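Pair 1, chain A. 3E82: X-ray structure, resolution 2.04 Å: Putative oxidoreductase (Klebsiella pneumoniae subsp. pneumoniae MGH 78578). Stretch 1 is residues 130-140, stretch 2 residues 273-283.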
# COMPACT_ATOMS: atom_id res chain seq x y z
N ASP A 130 11.66 -18.77 4.93
CA ASP A 130 12.52 -17.60 4.89
C ASP A 130 12.58 -16.93 6.26
O ASP A 130 11.58 -16.90 6.99
CB ASP A 130 11.99 -16.60 3.85
CG ASP A 130 12.31 -17.02 2.42
OD1 ASP A 130 12.76 -18.16 2.22
OD2 ASP A 130 12.12 -16.20 1.50
N SER A 131 13.75 -16.39 6.60
CA SER A 131 13.95 -15.73 7.88
C SER A 131 12.91 -14.63 8.13
O SER A 131 12.30 -14.58 9.20
CB SER A 131 15.37 -15.15 7.97
OG SER A 131 15.62 -14.20 6.95
N ASP A 132 12.70 -13.75 7.15
CA ASP A 132 11.72 -12.68 7.32
C ASP A 132 10.31 -13.20 7.55
O ASP A 132 9.63 -12.77 8.48
CB ASP A 132 11.73 -11.70 6.12
CG ASP A 132 11.82 -12.41 4.78
OD1 ASP A 132 11.38 -13.57 4.66
OD2 ASP A 132 12.33 -11.77 3.83
N TYR A 133 9.86 -14.13 6.71
CA TYR A 133 8.53 -14.70 6.86
C TYR A 133 8.37 -15.45 8.19
O TYR A 133 7.39 -15.23 8.90
CB TYR A 133 8.23 -15.66 5.70
CG TYR A 133 6.95 -16.45 5.87
CD1 TYR A 133 5.70 -15.83 5.80
CD2 TYR A 133 6.99 -17.83 6.06
CE1 TYR A 133 4.52 -16.57 5.91
CE2 TYR A 133 5.82 -18.58 6.18
CZ TYR A 133 4.59 -17.94 6.10
OH TYR A 133 3.44 -18.69 6.17
N LEU A 134 9.31 -16.32 8.51
CA LEU A 134 9.24 -17.07 9.77
C LEU A 134 9.18 -16.11 10.95
O LEU A 134 8.44 -16.34 11.91
CB LEU A 134 10.44 -18.01 9.92
CG LEU A 134 10.42 -19.24 9.02
CD1 LEU A 134 11.69 -20.07 9.26
CD2 LEU A 134 9.17 -20.07 9.31
N GLY A 135 9.98 -15.05 10.89
CA GLY A 135 9.99 -14.06 11.96
C GLY A 135 8.63 -13.40 12.12
O GLY A 135 8.09 -13.35 13.22
N ILE A 136 8.08 -12.89 11.02
CA ILE A 136 6.77 -12.24 11.03
C ILE A 136 5.69 -13.19 11.53
O ILE A 136 4.83 -12.81 12.32
CB ILE A 136 6.38 -11.74 9.62
CG1 ILE A 136 7.25 -10.54 9.23
CG2 ILE A 136 4.90 -11.40 9.58
CD1 ILE A 136 7.25 -9.42 10.25
N ARG A 137 5.74 -14.43 11.05
CA ARG A 137 4.75 -15.42 11.46
C ARG A 137 4.84 -15.63 12.97
O ARG A 137 3.82 -15.74 13.65
CB ARG A 137 5.00 -16.75 10.75
CG ARG A 137 3.92 -17.80 11.00
CD ARG A 137 4.30 -19.16 10.39
NE ARG A 137 3.29 -20.18 10.66
CZ ARG A 137 2.25 -20.46 9.86
NH1 ARG A 137 2.08 -19.78 8.73
NH2 ARG A 137 1.38 -21.40 10.21
N GLN A 138 6.07 -15.67 13.48
CA GLN A 138 6.31 -15.87 14.90
C GLN A 138 5.69 -14.76 15.74
O GLN A 138 5.03 -15.03 16.73
CB GLN A 138 7.82 -15.93 15.16
CG GLN A 138 8.19 -16.03 16.62
CD GLN A 138 9.69 -15.96 16.84
OE1 GLN A 138 10.36 -14.99 16.45
NE2 GLN A 138 10.24 -17.00 17.47
N VAL A 139 5.91 -13.51 15.34
CA VAL A 139 5.34 -12.39 16.09
C VAL A 139 3.82 -12.43 16.07
O VAL A 139 3.18 -12.23 17.11
CB VAL A 139 5.83 -11.03 15.53
CG1 VAL A 139 5.17 -9.89 16.30
CG2 VAL A 139 7.36 -10.94 15.65
N ILE A 140 3.23 -12.70 14.91
CA ILE A 140 1.78 -12.78 14.80
C ILE A 140 1.21 -13.88 15.70
O ILE A 140 0.27 -13.64 16.48
CB ILE A 140 1.32 -13.08 13.35
CG1 ILE A 140 1.71 -11.91 12.43
CG2 ILE A 140 -0.19 -13.33 13.32
CD1 ILE A 140 1.41 -12.15 10.95
N TRP A 273 24.36 -20.17 6.73
CA TRP A 273 23.21 -20.38 5.86
C TRP A 273 21.91 -19.89 6.52
O TRP A 273 21.60 -20.25 7.65
CB TRP A 273 23.09 -21.87 5.50
CG TRP A 273 21.84 -22.26 4.73
CD1 TRP A 273 20.80 -23.01 5.20
CD2 TRP A 273 21.51 -21.90 3.38
NE1 TRP A 273 19.84 -23.14 4.22
CE2 TRP A 273 20.25 -22.47 3.10
CE3 TRP A 273 22.16 -21.16 2.39
CZ2 TRP A 273 19.62 -22.31 1.86
CZ3 TRP A 273 21.54 -21.00 1.15
CH2 TRP A 273 20.28 -21.58 0.90
N GLY A 274 21.17 -19.04 5.81
CA GLY A 274 19.90 -18.54 6.33
C GLY A 274 19.93 -17.61 7.54
O GLY A 274 18.87 -17.27 8.08
N GLN A 275 21.11 -17.21 7.99
CA GLN A 275 21.19 -16.32 9.13
C GLN A 275 20.67 -14.95 8.74
O GLN A 275 20.86 -14.50 7.61
CB GLN A 275 22.64 -16.21 9.63
CG GLN A 275 23.11 -17.47 10.35
CD GLN A 275 22.29 -17.75 11.60
OE1 GLN A 275 22.06 -18.90 11.96
NE2 GLN A 275 21.87 -16.69 12.28
N ASP A 276 20.00 -14.29 9.68
CA ASP A 276 19.44 -12.97 9.42
C ASP A 276 19.63 -12.08 10.64
O ASP A 276 18.89 -12.17 11.62
CB ASP A 276 17.95 -13.10 9.11
CG ASP A 276 17.37 -11.85 8.48
OD1 ASP A 276 17.99 -10.77 8.61
OD2 ASP A 276 16.28 -11.95 7.88
N ASP A 277 20.63 -11.20 10.58
CA ASP A 277 20.91 -10.31 11.70
C ASP A 277 20.15 -8.98 11.62
O ASP A 277 20.51 -8.00 12.28
CB ASP A 277 22.42 -10.07 11.81
CG ASP A 277 22.99 -9.34 10.62
OD1 ASP A 277 22.28 -9.23 9.60
OD2 ASP A 277 24.15 -8.88 10.71
N ASP A 278 19.09 -8.95 10.81
CA ASP A 278 18.24 -7.77 10.69
C ASP A 278 17.06 -8.16 11.56
O ASP A 278 16.27 -9.03 11.20
CB ASP A 278 17.78 -7.55 9.25
CG ASP A 278 16.81 -6.39 9.11
OD1 ASP A 278 17.20 -5.25 9.44
OD2 ASP A 278 15.66 -6.61 8.68
N PRO A 279 16.93 -7.53 12.73
CA PRO A 279 15.84 -7.86 13.63
C PRO A 279 14.46 -7.38 13.26
O PRO A 279 14.28 -6.50 12.42
CB PRO A 279 16.30 -7.26 14.94
CG PRO A 279 16.92 -5.99 14.48
CD PRO A 279 17.73 -6.41 13.27
N LEU A 280 13.48 -7.98 13.91
CA LEU A 280 12.10 -7.61 13.74
C LEU A 280 11.98 -6.40 14.66
O LEU A 280 12.48 -6.43 15.79
CB LEU A 280 11.19 -8.74 14.22
CG LEU A 280 11.25 -10.05 13.44
CD1 LEU A 280 11.10 -11.23 14.39
CD2 LEU A 280 10.16 -10.06 12.36
N VAL A 281 11.37 -5.32 14.18
CA VAL A 281 11.19 -4.13 15.00
C VAL A 281 9.71 -4.07 15.39
O VAL A 281 8.83 -3.93 14.53
CB VAL A 281 11.60 -2.84 14.24
CG1 VAL A 281 11.39 -1.62 15.11
CG2 VAL A 281 13.07 -2.93 13.82
N ILE A 282 9.44 -4.22 16.68
CA ILE A 282 8.07 -4.24 17.20
C ILE A 282 7.67 -2.98 17.96
O ILE A 282 8.43 -2.50 18.81
CB ILE A 282 7.87 -5.45 18.13
CG1 ILE A 282 8.19 -6.75 17.39
CG2 ILE A 282 6.45 -5.46 18.68
CD1 ILE A 282 8.20 -7.98 18.29
N TYR A 283 6.48 -2.48 17.66
CA TYR A 283 5.93 -1.29 18.31
C TYR A 283 4.71 -1.72 19.12
O TYR A 283 3.79 -2.32 18.57
CB TYR A 283 5.46 -0.27 17.27
CG TYR A 283 6.56 0.27 16.40
CD1 TYR A 283 7.28 1.40 16.78
CD2 TYR A 283 6.90 -0.35 15.20
CE1 TYR A 283 8.31 1.89 15.99
CE2 TYR A 283 7.92 0.12 14.40
CZ TYR A 283 8.63 1.25 14.80
OH TYR A 283 9.65 1.71 14.01
O HOH W 1 18.15 -14.80 5.65

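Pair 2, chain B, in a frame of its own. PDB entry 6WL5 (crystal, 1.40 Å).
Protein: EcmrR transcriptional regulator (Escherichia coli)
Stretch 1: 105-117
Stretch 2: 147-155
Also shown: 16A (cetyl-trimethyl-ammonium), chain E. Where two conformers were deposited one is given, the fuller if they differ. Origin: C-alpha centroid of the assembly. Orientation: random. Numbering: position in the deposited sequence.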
# COMPACT_ATOMS: atom_id res chain seq x y z
N PRO B 105 -14.44 6.10 -1.84
CA PRO B 105 -14.19 5.08 -2.86
C PRO B 105 -12.91 5.34 -3.64
O PRO B 105 -12.32 6.42 -3.61
CB PRO B 105 -15.41 5.20 -3.79
CG PRO B 105 -16.41 5.98 -3.09
CD PRO B 105 -15.73 6.78 -2.03
N TYR B 106 -12.46 4.28 -4.32
CA TYR B 106 -11.13 4.27 -4.92
C TYR B 106 -11.05 4.99 -6.25
O TYR B 106 -9.94 5.26 -6.70
CB TYR B 106 -10.64 2.83 -5.07
CG TYR B 106 -10.58 2.04 -3.79
CD1 TYR B 106 -10.08 2.61 -2.62
CD2 TYR B 106 -10.97 0.72 -3.74
CE1 TYR B 106 -9.96 1.87 -1.45
CE2 TYR B 106 -10.84 -0.02 -2.59
CZ TYR B 106 -10.34 0.55 -1.44
OH TYR B 106 -10.28 -0.21 -0.29
N ASP B 107 -12.17 5.39 -6.85
CA ASP B 107 -12.12 6.08 -8.14
C ASP B 107 -11.39 7.42 -8.04
O ASP B 107 -10.84 7.88 -9.03
CB ASP B 107 -13.51 6.27 -8.77
CG ASP B 107 -14.44 7.16 -7.96
OD1 ASP B 107 -14.45 7.03 -6.72
OD2 ASP B 107 -15.14 8.02 -8.55
N SER B 108 -11.34 8.02 -6.85
CA SER B 108 -10.68 9.31 -6.69
C SER B 108 -9.35 9.21 -5.96
O SER B 108 -8.80 10.24 -5.56
CB SER B 108 -11.61 10.24 -5.92
OG SER B 108 -12.07 9.63 -4.72
N LEU B 109 -8.79 8.00 -5.80
CA LEU B 109 -7.46 7.88 -5.19
C LEU B 109 -6.43 8.80 -5.84
O LEU B 109 -5.52 9.30 -5.16
CB LEU B 109 -6.96 6.43 -5.30
CG LEU B 109 -7.48 5.45 -4.24
CD1 LEU B 109 -7.13 4.01 -4.62
CD2 LEU B 109 -6.90 5.73 -2.87
N ARG B 110 -6.50 8.97 -7.17
CA ARG B 110 -5.47 9.77 -7.85
C ARG B 110 -5.35 11.16 -7.24
O ARG B 110 -4.28 11.76 -7.28
CB ARG B 110 -5.76 9.93 -9.34
CG ARG B 110 -7.02 10.73 -9.70
CD ARG B 110 -7.30 10.83 -11.23
NE ARG B 110 -7.54 9.53 -11.82
CZ ARG B 110 -8.74 8.96 -11.92
NH1 ARG B 110 -9.83 9.58 -11.50
NH2 ARG B 110 -8.83 7.77 -12.46
N ASN B 111 -6.44 11.69 -6.68
CA ASN B 111 -6.39 13.03 -6.11
C ASN B 111 -5.42 13.13 -4.92
O ASN B 111 -4.78 14.17 -4.71
CB ASN B 111 -7.78 13.47 -5.67
CG ASN B 111 -8.74 13.63 -6.81
OD1 ASN B 111 -8.34 13.75 -7.95
ND2 ASN B 111 -10.00 13.71 -6.49
N ALA B 112 -5.29 12.06 -4.16
CA ALA B 112 -4.33 11.99 -3.07
C ALA B 112 -2.89 11.97 -3.58
O ALA B 112 -1.99 12.56 -2.97
CB ALA B 112 -4.61 10.75 -2.23
N TYR B 113 -2.64 11.24 -4.66
CA TYR B 113 -1.31 11.23 -5.27
C TYR B 113 -0.97 12.60 -5.83
O TYR B 113 0.17 13.06 -5.69
CB TYR B 113 -1.25 10.13 -6.36
CG TYR B 113 -1.27 8.72 -5.79
CD1 TYR B 113 -2.47 8.11 -5.44
CD2 TYR B 113 -0.10 8.02 -5.57
CE1 TYR B 113 -2.47 6.82 -4.90
CE2 TYR B 113 -0.10 6.75 -5.02
CZ TYR B 113 -1.28 6.16 -4.66
OH TYR B 113 -1.27 4.90 -4.12
N ILE B 114 -1.92 13.24 -6.52
CA ILE B 114 -1.72 14.60 -7.00
C ILE B 114 -1.33 15.50 -5.85
O ILE B 114 -0.34 16.25 -5.92
CB ILE B 114 -3.02 15.08 -7.68
CG1 ILE B 114 -3.24 14.38 -9.03
CG2 ILE B 114 -2.97 16.59 -7.88
CD1 ILE B 114 -4.61 14.66 -9.61
N TYR B 115 -2.09 15.43 -4.77
CA TYR B 115 -1.83 16.26 -3.62
C TYR B 115 -0.46 16.04 -3.02
O TYR B 115 0.23 16.99 -2.72
CB TYR B 115 -2.88 15.98 -2.54
CG TYR B 115 -2.87 16.97 -1.41
CD1 TYR B 115 -2.12 16.77 -0.28
CD2 TYR B 115 -3.63 18.09 -1.50
CE1 TYR B 115 -2.13 17.70 0.74
CE2 TYR B 115 -3.66 19.01 -0.50
CZ TYR B 115 -2.91 18.81 0.61
OH TYR B 115 -3.01 19.77 1.57
N LEU B 116 -0.06 14.79 -2.88
CA LEU B 116 1.25 14.51 -2.26
C LEU B 116 2.39 14.89 -3.19
O LEU B 116 3.42 15.39 -2.73
CB LEU B 116 1.36 13.04 -1.84
CG LEU B 116 0.64 12.69 -0.53
CD1 LEU B 116 0.74 11.20 -0.32
CD2 LEU B 116 1.26 13.46 0.63
N MET B 117 2.24 14.65 -4.51
CA MET B 117 3.26 15.10 -5.47
C MET B 117 3.49 16.60 -5.34
O MET B 117 4.64 17.06 -5.32
CB MET B 117 2.88 14.73 -6.93
CG MET B 117 3.11 13.24 -7.36
SD MET B 117 2.77 12.68 -9.09
CE MET B 117 1.00 12.36 -9.04
N GLU B 147 -17.05 6.10 4.02
CA GLU B 147 -16.25 5.88 5.21
C GLU B 147 -15.04 4.98 5.00
O GLU B 147 -14.30 4.72 5.94
CB GLU B 147 -17.12 5.34 6.34
CG GLU B 147 -18.21 6.35 6.80
CD GLU B 147 -17.64 7.75 7.23
OE1 GLU B 147 -16.51 7.87 7.79
OE2 GLU B 147 -18.36 8.75 7.03
N TRP B 148 -14.78 4.57 3.77
CA TRP B 148 -13.51 3.89 3.51
C TRP B 148 -12.32 4.82 3.79
O TRP B 148 -12.42 6.05 3.69
CB TRP B 148 -13.47 3.43 2.07
CG TRP B 148 -14.51 2.40 1.76
CD1 TRP B 148 -15.46 1.84 2.60
CD2 TRP B 148 -14.69 1.79 0.49
NE1 TRP B 148 -16.19 0.90 1.91
CE2 TRP B 148 -15.75 0.86 0.61
CE3 TRP B 148 -14.05 1.94 -0.77
CZ2 TRP B 148 -16.19 0.09 -0.48
CZ3 TRP B 148 -14.49 1.19 -1.85
CH2 TRP B 148 -15.53 0.26 -1.69
N MET B 149 -11.20 4.22 4.18
CA MET B 149 -10.03 4.98 4.60
C MET B 149 -8.80 4.25 4.10
O MET B 149 -8.57 3.08 4.44
CB MET B 149 -10.01 5.11 6.13
CG MET B 149 -8.70 5.60 6.67
SD MET B 149 -8.71 5.86 8.44
CE MET B 149 -9.90 7.17 8.47
N THR B 150 -7.99 4.97 3.33
CA THR B 150 -6.78 4.47 2.68
C THR B 150 -5.72 5.52 2.88
O THR B 150 -5.93 6.70 2.55
CB THR B 150 -7.05 4.27 1.18
OG1 THR B 150 -8.25 3.50 0.98
CG2 THR B 150 -5.93 3.55 0.47
N GLU B 151 -4.58 5.12 3.42
CA GLU B 151 -3.50 6.06 3.64
C GLU B 151 -2.48 5.95 2.52
O GLU B 151 -1.98 4.86 2.23
CB GLU B 151 -2.83 5.89 5.00
CG GLU B 151 -1.75 6.93 5.24
CD GLU B 151 -1.26 7.02 6.66
OE1 GLU B 151 -1.96 7.63 7.51
OE2 GLU B 151 -0.18 6.47 6.93
N ILE B 152 -2.18 7.09 1.90
CA ILE B 152 -1.17 7.16 0.83
C ILE B 152 0.13 7.67 1.45
O ILE B 152 0.12 8.70 2.12
CB ILE B 152 -1.61 8.03 -0.36
CG1 ILE B 152 -3.01 7.63 -0.89
CG2 ILE B 152 -0.56 7.91 -1.47
CD1 ILE B 152 -3.20 6.15 -1.14
N GLN B 153 1.22 6.93 1.24
CA GLN B 153 2.50 7.19 1.91
C GLN B 153 3.60 7.36 0.87
O GLN B 153 3.94 6.41 0.17
CB GLN B 153 2.85 6.03 2.87
CG GLN B 153 1.65 5.58 3.74
CD GLN B 153 1.96 4.37 4.60
OE1 GLN B 153 2.61 3.41 4.15
NE2 GLN B 153 1.43 4.36 5.82
N PHE B 154 4.18 8.56 0.79
CA PHE B 154 5.30 8.84 -0.10
C PHE B 154 6.61 8.79 0.67
O PHE B 154 6.84 9.65 1.55
CB PHE B 154 5.13 10.23 -0.72
CG PHE B 154 4.28 10.28 -1.98
CD1 PHE B 154 3.28 9.35 -2.24
CD2 PHE B 154 4.50 11.26 -2.91
CE1 PHE B 154 2.51 9.43 -3.39
CE2 PHE B 154 3.76 11.33 -4.07
CZ PHE B 154 2.76 10.41 -4.31
N PRO B 155 7.50 7.84 0.39
CA PRO B 155 8.84 7.85 1.02
C PRO B 155 9.61 9.07 0.55
O PRO B 155 9.75 9.30 -0.64
CB PRO B 155 9.48 6.55 0.52
CG PRO B 155 8.31 5.70 0.02
CD PRO B 155 7.35 6.71 -0.55
C1 16A E . 9.49 14.83 -9.84
C2 16A E . 8.75 13.50 -9.87
C3 16A E . 7.40 13.62 -10.57
C4 16A E . 6.38 12.55 -10.15
C5 16A E . 6.97 11.24 -9.62
C6 16A E . 5.88 10.18 -9.54
C7 16A E . 6.39 8.75 -9.44
C8 16A E . 5.19 7.81 -9.61
C9 16A E . 5.13 6.82 -8.48
C10 16A E . 4.64 5.43 -8.90
C11 16A E . 3.29 5.38 -9.60
C12 16A E . 2.11 5.72 -8.71
C13 16A E . 0.84 5.15 -9.33
C14 16A E . -0.29 5.17 -8.33
C15 16A E . -1.62 4.82 -8.99
C16 16A E . -2.63 4.64 -7.90
N1 16A E . -4.00 4.49 -8.41
C17 16A E . -4.13 3.45 -9.45
C18 16A E . -4.78 4.13 -7.21
C19 16A E . -4.53 5.78 -8.85
O HOH W 2 -9.19 1.02 1.88

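Pair 1 ties its two stretches together with a direct hydrogen bond, whereas pair 2 has no direct hydrogen bond across its interface and relies on aromatic and aliphatic packing. In pair 1 the first turn of the helix supplies the polar link: S131(A), with chi1 in the p well, donates from OG to D276(A) OD2 at 2.5 Å, a short bond between two buried residues. The acceptor is held from its own side as well, since D278(A) N donates to D276(A) OD1 at 3.1 Å. Water bridges the stretches in both pairs. In pair 1, water 1 donates to S131(A) OG at 2.9 Å and weakly to Q275(A) O at 3.4 Å; in pair 2, where no direct bond crosses, water 2 lies 2.7 Å from Y106(B) OH and donates to T150(B) OG1 at 2.8 Å.

Beneath these differences lies one backbone arrangement. A helix runs over a strand in roughly the same direction, at 26° in pair 1 and 32° in pair 2, with the axes approaching to 10.0 and 9.3 Å. Fourteen central residues superpose with an RMSD of 0.7 Å. The best-matched facing positions are G135(A) with A112(B) on the helix and L280(A) with I152(B) on the strand, and the spacing between them is the same in both: 7.0 Å from G135(A) CA to L280(A) CA, and 7.0 Å from A112(B) CA to I152(B) CA.

Both pairs place a small residue at this matched helical position, and each uses it differently. In pair 1 the leucine claims the space over the glycine, with L280(A) CD2 3.7 Å from G135(A) C; an ideal CB on that glycine would sit a tight 3.1 Å from the same methyl. Pair 2 does carry a methyl there, and its branched partner accommodates it, A112(B) CB resting 3.8 Å from I152(B) CG1. The same backbone spacing thus serves two different divisions of volume.

One residue further along, I136(A) matches Y113(B). Both have CB directed off the partner stretch, away in the isoleucine and sideways in the tyrosine, yet both bring their ends nearer. I136(A) CD1 reaches L280(A) CD2 at 3.7 Å. The tyrosine offers a whole ring: I152(B) CG2 lies over one face, 3.9 Å from the centroid of the Y113(B) ring, while cetyl-trimethyl-ammonium covers the opposite face, its C14 3.7 Å from Y113(B) CE2. The ring therefore serves protein packing and ligand contact at once.

A turn beyond the small residue, V139(A) matches L116(B), and I282(A) matches F154(B). The aliphatic solution is modest: V139(A) CG2 meets L280(A) CD1 at 4.0 Å and I282(A) CD1 at 4.1 Å. The aromatic one is fuller, with L116(B) CB over the ring face, 3.7 Å from the centroid of F154(B), and Y113(B) CD2 near the edge of that ring, 3.7 Å from F154(B) CE1. These larger side chains help explain the buried area, 584 Å² in pair 2 against 325 Å² in pair 1.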